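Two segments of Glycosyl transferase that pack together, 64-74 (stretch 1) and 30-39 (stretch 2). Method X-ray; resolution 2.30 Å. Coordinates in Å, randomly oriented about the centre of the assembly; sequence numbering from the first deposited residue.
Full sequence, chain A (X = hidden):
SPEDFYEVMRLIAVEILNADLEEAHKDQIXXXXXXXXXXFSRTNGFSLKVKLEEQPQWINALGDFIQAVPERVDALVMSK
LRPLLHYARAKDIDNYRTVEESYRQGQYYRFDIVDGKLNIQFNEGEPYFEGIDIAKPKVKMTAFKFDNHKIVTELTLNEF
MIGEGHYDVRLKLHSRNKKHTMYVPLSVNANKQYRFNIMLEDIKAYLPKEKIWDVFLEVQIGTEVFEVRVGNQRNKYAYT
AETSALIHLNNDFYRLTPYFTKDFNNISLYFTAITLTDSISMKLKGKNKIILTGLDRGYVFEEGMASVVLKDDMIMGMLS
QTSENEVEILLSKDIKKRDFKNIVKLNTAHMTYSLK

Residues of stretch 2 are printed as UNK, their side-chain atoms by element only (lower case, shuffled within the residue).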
ATOM      1  N   ASP A  64      11.667 -12.541  46.955  1.00100.17           N
ATOM      2  CA  ASP A  64      11.946 -13.710  47.784  1.00103.73           C
ATOM      3  C   ASP A  64      11.224 -14.946  47.261  1.00 99.02           C
ATOM      4  O   ASP A  64      11.754 -16.059  47.350  1.00101.03           O
ATOM      5  CB  ASP A  64      11.551 -13.433  49.236  1.00109.52           C
ATOM      6  CG  ASP A  64      12.264 -14.344  50.224  1.00116.64           C
ATOM      7  OD1 ASP A  64      12.253 -14.033  51.434  1.00120.68           O
ATOM      8  OD2 ASP A  64      12.844 -15.364  49.794  1.00118.10           O
ATOM      9  N   PHE A  65      10.023 -14.770  46.708  1.00 92.31           N
ATOM     10  CA  PHE A  65       9.310 -15.891  46.105  1.00 87.62           C
ATOM     11  C   PHE A  65      10.010 -16.367  44.836  1.00 83.62           C
ATOM     12  O   PHE A  65      10.285 -17.562  44.677  1.00 83.98           O
ATOM     13  CB  PHE A  65       7.856 -15.490  45.837  1.00 86.39           C
ATOM     14  CG  PHE A  65       7.187 -16.270  44.735  1.00 85.00           C
ATOM     15  CD1 PHE A  65       6.645 -15.613  43.643  1.00 81.59           C
ATOM     16  CD2 PHE A  65       7.083 -17.652  44.795  1.00 85.06           C
ATOM     17  CE1 PHE A  65       6.020 -16.315  42.629  1.00 77.11           C
ATOM     18  CE2 PHE A  65       6.463 -18.360  43.779  1.00 80.64           C
ATOM     19  CZ  PHE A  65       5.931 -17.689  42.696  1.00 76.48           C
ATOM     20  N   ILE A  66      10.320 -15.444  43.921  1.00 79.83           N
ATOM     21  CA  ILE A  66      11.030 -15.822  42.703  1.00 79.52           C
ATOM     22  C   ILE A  66      12.465 -16.253  43.005  1.00 79.47           C
ATOM     23  O   ILE A  66      13.075 -16.975  42.209  1.00 75.05           O
ATOM     24  CB  ILE A  66      10.972 -14.663  41.684  1.00 81.21           C
ATOM     25  CG1 ILE A  66       9.519 -14.348  41.322  1.00 79.99           C
ATOM     26  CG2 ILE A  66      11.729 -14.998  40.404  1.00 81.22           C
ATOM     27  CD1 ILE A  66       8.804 -15.476  40.615  1.00 77.86           C
ATOM     28  N   GLN A  67      13.019 -15.851  44.152  1.00 84.05           N
ATOM     29  CA  GLN A  67      14.327 -16.367  44.549  1.00 90.48           C
ATOM     30  C   GLN A  67      14.283 -17.867  44.811  1.00 92.18           C
ATOM     31  O   GLN A  67      15.304 -18.551  44.678  1.00 94.14           O
ATOM     32  CB  GLN A  67      14.835 -15.633  45.793  1.00 93.80           C
ATOM     33  CG  GLN A  67      15.749 -14.455  45.495  1.00 95.23           C
ATOM     34  CD  GLN A  67      15.795 -13.449  46.629  1.00 97.08           C
ATOM     35  OE1 GLN A  67      15.408 -13.748  47.758  1.00 99.04           O
ATOM     36  NE2 GLN A  67      16.273 -12.246  46.330  1.00 95.39           N
ATOM     37  N   ALA A  68      13.112 -18.396  45.175  1.00 90.18           N
ATOM     38  CA  ALA A  68      12.999 -19.804  45.535  1.00 89.23           C
ATOM     39  C   ALA A  68      13.009 -20.726  44.325  1.00 87.64           C
ATOM     40  O   ALA A  68      13.371 -21.900  44.463  1.00 89.48           O
ATOM     41  CB  ALA A  68      11.725 -20.039  46.345  1.00 88.07           C
ATOM     42  N   VAL A  69      12.618 -20.238  43.153  1.00 85.60           N
ATOM     43  CA  VAL A  69      12.592 -21.079  41.959  1.00 85.37           C
ATOM     44  C   VAL A  69      13.954 -20.998  41.279  1.00 89.31           C
ATOM     45  O   VAL A  69      14.527 -19.905  41.162  1.00 87.24           O
ATOM     46  CB  VAL A  69      11.454 -20.679  41.006  1.00 82.43           C
ATOM     47  CG1 VAL A  69      10.128 -21.196  41.530  1.00 81.35           C
ATOM     48  CG2 VAL A  69      11.391 -19.177  40.843  1.00 82.46           C
ATOM     49  N   PRO A  70      14.508 -22.121  40.830  1.00 94.82           N
ATOM     50  CA  PRO A  70      15.870 -22.105  40.285  1.00 97.58           C
ATOM     51  C   PRO A  70      15.955 -21.322  38.986  1.00 95.61           C
ATOM     52  O   PRO A  70      14.989 -21.225  38.226  1.00 94.29           O
ATOM     53  CB  PRO A  70      16.176 -23.590  40.054  1.00 99.51           C
ATOM     54  CG  PRO A  70      15.179 -24.335  40.884  1.00 99.33           C
ATOM     55  CD  PRO A  70      13.951 -23.482  40.888  1.00 95.83           C
ATOM     56  N   GLU A  71      17.142 -20.766  38.735  1.00 96.73           N
ATOM     57  CA  GLU A  71      17.404 -20.090  37.470  1.00 94.70           C
ATOM     58  C   GLU A  71      17.311 -21.041  36.280  1.00 94.64           C
ATOM     59  O   GLU A  71      17.116 -20.580  35.152  1.00 92.77           O
ATOM     60  CB  GLU A  71      18.784 -19.429  37.502  1.00 93.95           C
ATOM     61  CG  GLU A  71      18.939 -18.359  38.580  1.00 93.09           C
ATOM     62  CD  GLU A  71      20.222 -17.550  38.441  1.00 94.14           C
ATOM     63  OE1 GLU A  71      20.628 -17.249  37.298  1.00 93.24           O
ATOM     64  OE2 GLU A  71      20.828 -17.213  39.479  1.00 95.80           O
ATOM     65  N   ARG A  72      17.466 -22.352  36.510  1.00 95.94           N
ATOM     66  CA  ARG A  72      17.272 -23.356  35.465  1.00 95.51           C
ATOM     67  C   ARG A  72      15.939 -23.188  34.753  1.00 96.80           C
ATOM     68  O   ARG A  72      15.871 -23.335  33.524  1.00 98.38           O
ATOM     69  CB  ARG A  72      17.367 -24.759  36.077  1.00 96.42           C
ATOM     70  CG  ARG A  72      16.704 -25.850  35.270  1.00 97.70           C
ATOM     71  CD  ARG A  72      16.668 -27.167  36.063  1.00102.72           C
ATOM     72  NE  ARG A  72      16.597 -26.929  37.495  1.00105.20           N
ATOM     73  CZ  ARG A  72      16.617 -27.892  38.412  1.00107.73           C
ATOM     74  NH1 ARG A  72      16.700 -29.163  38.039  1.00108.86           N
ATOM     75  NH2 ARG A  72      16.546 -27.592  39.705  1.00108.63           N
ATOM     76  N   VAL A  73      14.884 -22.844  35.499  1.00 94.93           N
ATOM     77  CA  VAL A  73      13.525 -22.977  34.984  1.00 89.24           C
ATOM     78  C   VAL A  73      13.139 -21.866  34.012  1.00 86.58           C
ATOM     79  O   VAL A  73      12.188 -22.034  33.237  1.00 84.47           O
ATOM     80  CB  VAL A  73      12.543 -23.037  36.163  1.00 87.36           C
ATOM     81  CG1 VAL A  73      11.199 -23.600  35.727  1.00 84.20           C
ATOM     82  CG2 VAL A  73      13.134 -23.867  37.293  1.00 89.97           C
ATOM     83  N   ASP A  74      13.864 -20.747  34.003  1.00 87.75           N
ATOM     84  CA  ASP A  74      13.552 -19.631  33.114  1.00 87.20           C
ATOM     85  C   ASP A  74      13.677 -19.982  31.629  1.00 84.67           C
ATOM     86  O   ASP A  74      13.359 -19.139  30.782  1.00 81.73           O
ATOM     87  CB  ASP A  74      14.459 -18.445  33.457  1.00 89.75           C
ATOM     88  CG  ASP A  74      14.482 -18.146  34.945  1.00 91.23           C
ATOM     89  OD1 ASP A  74      14.312 -19.096  35.742  1.00 91.55           O
ATOM     90  OD2 ASP A  74      14.664 -16.970  35.324  1.00 91.82           O
ATOM     91  N   UNK A  30       6.604 -27.221  37.411  1.00 89.83           N
ATOM     92  CA  UNK A  30       6.822 -25.895  37.977  1.00 86.48           C
ATOM     93  C   UNK A  30       6.727 -24.815  36.905  1.00 85.65           C
ATOM     94  O   UNK A  30       6.175 -23.738  37.150  1.00 83.90           O
ATOM     95  c   UNK A  30       8.096 -23.813  40.031  1.00 86.88           C
ATOM     96  c   UNK A  30       8.182 -25.855  38.673  1.00 86.76           C
ATOM     97  c   UNK A  30       8.853 -24.515  38.938  1.00 86.04           C
ATOM     98  c   UNK A  30      10.294 -24.712  39.357  1.00 85.66           C
ATOM     99  N   UNK A  31       7.253 -25.084  35.708  1.00 86.51           N
ATOM    100  CA  UNK A  31       7.189 -24.094  34.637  1.00 84.69           C
ATOM    101  C   UNK A  31       5.747 -23.751  34.288  1.00 82.67           C
ATOM    102  O   UNK A  31       5.420 -22.581  34.054  1.00 82.68           O
ATOM    103  c   UNK A  31       7.935 -24.597  33.398  1.00 85.18           C
ATOM    104  N   UNK A  32       4.869 -24.759  34.250  1.00 81.22           N
ATOM    105  CA  UNK A  32       3.449 -24.512  34.020  1.00 78.64           C
ATOM    106  C   UNK A  32       2.819 -23.748  35.170  1.00 75.73           C
ATOM    107  O   UNK A  32       1.838 -23.022  34.964  1.00 74.61           O
ATOM    108  o   UNK A  32       1.903 -26.167  31.031  1.00 87.43           O
ATOM    109  c   UNK A  32       2.444 -27.113  31.642  1.00 85.35           C
ATOM    110  c   UNK A  32       2.706 -25.832  33.817  1.00 80.02           C
ATOM    111  c   UNK A  32       3.359 -26.772  32.807  1.00 83.45           C
ATOM    112  o   UNK A  32       2.285 -28.317  31.358  1.00 87.67           O
ATOM    113  N   UNK A  33       3.361 -23.905  36.377  1.00 76.43           N
ATOM    114  CA  UNK A  33       2.839 -23.190  37.532  1.00 77.44           C
ATOM    115  C   UNK A  33       2.981 -21.678  37.368  1.00 80.78           C
ATOM    116  O   UNK A  33       2.039 -20.935  37.665  1.00 80.54           O
ATOM    117  c   UNK A  33       4.535 -22.346  40.664  1.00 81.24           C
ATOM    118  c   UNK A  33       2.056 -21.484  41.486  1.00 78.78           C
ATOM    119  c   UNK A  33       3.406 -22.768  39.977  1.00 80.18           C
ATOM    120  c   UNK A  33       2.164 -22.334  40.408  1.00 79.30           C
ATOM    121  c   UNK A  33       3.533 -23.692  38.803  1.00 79.11           C
ATOM    122  c   UNK A  33       4.432 -21.496  41.747  1.00 80.73           C
ATOM    123  c   UNK A  33       3.192 -21.067  42.161  1.00 79.85           C
ATOM    124  N   UNK A  34       4.133 -21.190  36.887  1.00 84.29           N
ATOM    125  CA  UNK A  34       4.294 -19.744  36.771  1.00 86.65           C
ATOM    126  C   UNK A  34       3.944 -19.187  35.403  1.00 85.71           C
ATOM    127  O   UNK A  34       3.911 -17.962  35.245  1.00 88.81           O
ATOM    128  c   UNK A  34       7.111 -18.632  39.128  1.00 93.29           C
ATOM    129  c   UNK A  34       6.934 -21.054  38.457  1.00 94.80           C
ATOM    130  c   UNK A  34       5.710 -19.277  37.122  1.00 89.72           C
ATOM    131  c   UNK A  34       6.240 -19.701  38.488  1.00 92.49           C
ATOM    132  N   UNK A  35       3.698 -20.023  34.404  1.00 82.93           N
ATOM    133  CA  UNK A  35       3.051 -19.491  33.218  1.00 81.36           C
ATOM    134  C   UNK A  35       1.658 -19.008  33.592  1.00 80.83           C
ATOM    135  O   UNK A  35       1.234 -17.910  33.217  1.00 80.19           O
ATOM    136  c   UNK A  35       4.404 -20.902  31.596  1.00 82.59           C
ATOM    137  c   UNK A  35       3.016 -20.555  32.118  1.00 81.26           C
ATOM    138  n   UNK A  35       4.540 -22.098  31.035  1.00 83.91           N
ATOM    139  o   UNK A  35       5.341 -20.106  31.697  1.00 82.27           O
ATOM    140  N   UNK A  36       0.960 -19.795  34.410  1.00 82.79           N
ATOM    141  CA  UNK A  36      -0.423 -19.479  34.737  1.00 85.92           C
ATOM    142  C   UNK A  36      -0.519 -18.334  35.734  1.00 82.80           C
ATOM    143  O   UNK A  36      -1.327 -17.413  35.550  1.00 81.89           O
ATOM    144  n   UNK A  36      -2.587 -23.583  38.404  1.00113.86           N
ATOM    145  c   UNK A  36      -1.984 -21.526  34.327  1.00100.10           C
ATOM    146  c   UNK A  36      -1.126 -20.712  35.300  1.00 93.16           C
ATOM    147  c   UNK A  36      -3.155 -22.060  35.123  1.00106.24           C
ATOM    148  n   UNK A  36      -2.739 -22.935  36.198  1.00111.23           N
ATOM    149  n   UNK A  36      -3.613 -21.584  37.818  1.00113.24           N
ATOM    150  c   UNK A  36      -2.988 -22.701  37.477  1.00113.09           C
ATOM    151  N   UNK A  37       0.270 -18.406  36.810  1.00 80.83           N
ATOM    152  CA  UNK A  37       0.213 -17.419  37.884  1.00 78.42           C
ATOM    153  C   UNK A  37       0.528 -16.011  37.375  1.00 74.73           C
ATOM    154  O   UNK A  37      -0.130 -15.040  37.765  1.00 75.00           O
ATOM    155  n   UNK A  37       0.846 -16.403  41.050  1.00 72.92           N
ATOM    156  n   UNK A  37       2.562 -15.122  41.022  1.00 73.46           N
ATOM    157  c   UNK A  37       1.577 -16.756  39.934  1.00 78.55           C
ATOM    158  c   UNK A  37       1.174 -17.854  38.995  1.00 78.96           C
ATOM    159  c   UNK A  37       2.658 -15.945  39.926  1.00 73.15           C
ATOM    160  c   UNK A  37       1.461 -15.421  41.687  1.00 73.33           C
ATOM    161  N   UNK A  38       1.553 -15.873  36.522  1.00 72.42           N
ATOM    162  CA  UNK A  38       1.846 -14.579  35.908  1.00 72.71           C
ATOM    163  C   UNK A  38       0.785 -14.187  34.884  1.00 72.09           C
ATOM    164  O   UNK A  38       0.651 -13.001  34.572  1.00 73.88           O
ATOM    165  c   UNK A  38       5.999 -12.714  37.163  1.00 78.19           C
ATOM    166  c   UNK A  38       6.593 -13.740  37.871  1.00 78.91           C
ATOM    167  c   UNK A  38       4.932 -12.975  36.314  1.00 75.40           C
ATOM    168  c   UNK A  38       4.427 -14.259  36.182  1.00 73.76           C
ATOM    169  c   UNK A  38       6.122 -15.012  37.736  1.00 77.46           C
ATOM    170  c   UNK A  38       5.062 -15.267  36.888  1.00 73.98           C
ATOM    171  c   UNK A  38       3.244 -14.563  35.235  1.00 73.09           C
ATOM    172  N   UNK A  39       0.032 -15.147  34.353  1.00 70.37           N
ATOM    173  CA  UNK A  39      -0.991 -14.827  33.369  1.00 71.20           C
ATOM    174  C   UNK A  39      -2.349 -14.546  33.998  1.00 73.85           C
ATOM    175  O   UNK A  39      -3.156 -13.823  33.403  1.00 75.52           O
ATOM    176  c   UNK A  39      -1.128 -15.968  32.354  1.00 70.53           C
ATOM    177  o   UNK A  39       0.027 -16.076  31.542  1.00 70.21           O
TER

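Position 30 carries four side-chain carbons, forked at the second, which identifies leucine. Its chi1 of 160° (t) and chi2 of 72° (p) spread the two methyls of L30 between two valines: CD1 lies 3.6 Å from V69 CG1, and CD2 lies 3.6 Å from V73 CG2. P70 CD is 4.2 Å from L30 CD2.

Position 31 has a single carbon, 4.1 Å from V73 CG1, so it is alanine. The CA atoms of A31 and V73 are 6.4 Å apart, a close backbone approach that the short side chain accompanies.

Position 32 has three carbons, the third bearing two oxygens, and reaches nothing on stretch 1. This is glutamate, and E32 is exposed.

Position 33 shows one carbon followed by a six-carbon ring, hence phenylalanine. CE2 of F33 lies 4.2 Å from F65 CZ, near the plane of the F65 ring and at its edge.

Position 34 again has four carbons forked at the second, a second leucine, here with chi1 of -55° (m). L34 CD2 is 3.9 Å from F65 CZ and also 3.9 Å from I66 CD1, while L34 CD1 stands 4.4 Å from V69 CG1; one side chain thus meets three residues.

Position 35 has two carbons, the second carrying one oxygen and one nitrogen, with no contact to stretch 1: asparagine. The amide oxygen of N35 is hydrogen-bonded elsewhere in the structure.

Position 36 runs through three carbons and a nitrogen to a carbon holding two more nitrogens. That is arginine, and R36 is exposed, out of reach of stretch 1.

Position 37 has one carbon and a five-membered ring of three carbons and two nitrogens, so histidine. NE2 of H37 is 4.0 Å from F65 CE1. The ring centroids are 5.7 Å apart with planes at 76°, an offset edge-to-face pair in which the F65 edge points toward the H37 face.

Position 38 has one carbon and a six-carbon ring, phenylalanine. Its CA-to-CB bond points sideways, but the ring end comes nearer, placing F38 CZ 3.9 Å from I66 CD1.

Position 39 has one carbon and one oxygen, serine. S39 OG donates to N35 O at 2.8 Å within its own helix.

The contact is built from side-chain packing, with no hydrogen bond across it. Helices 64-68 and 30-39 run at 154°, with axes 13.3 Å apart at closest approach; F65 and I66 help fill that gap, while V69 and V73 extend the packing along L30 and A31. Together the stretches bury 376 Å².

Stretch 2 (30-39) LAEFLNRHFS
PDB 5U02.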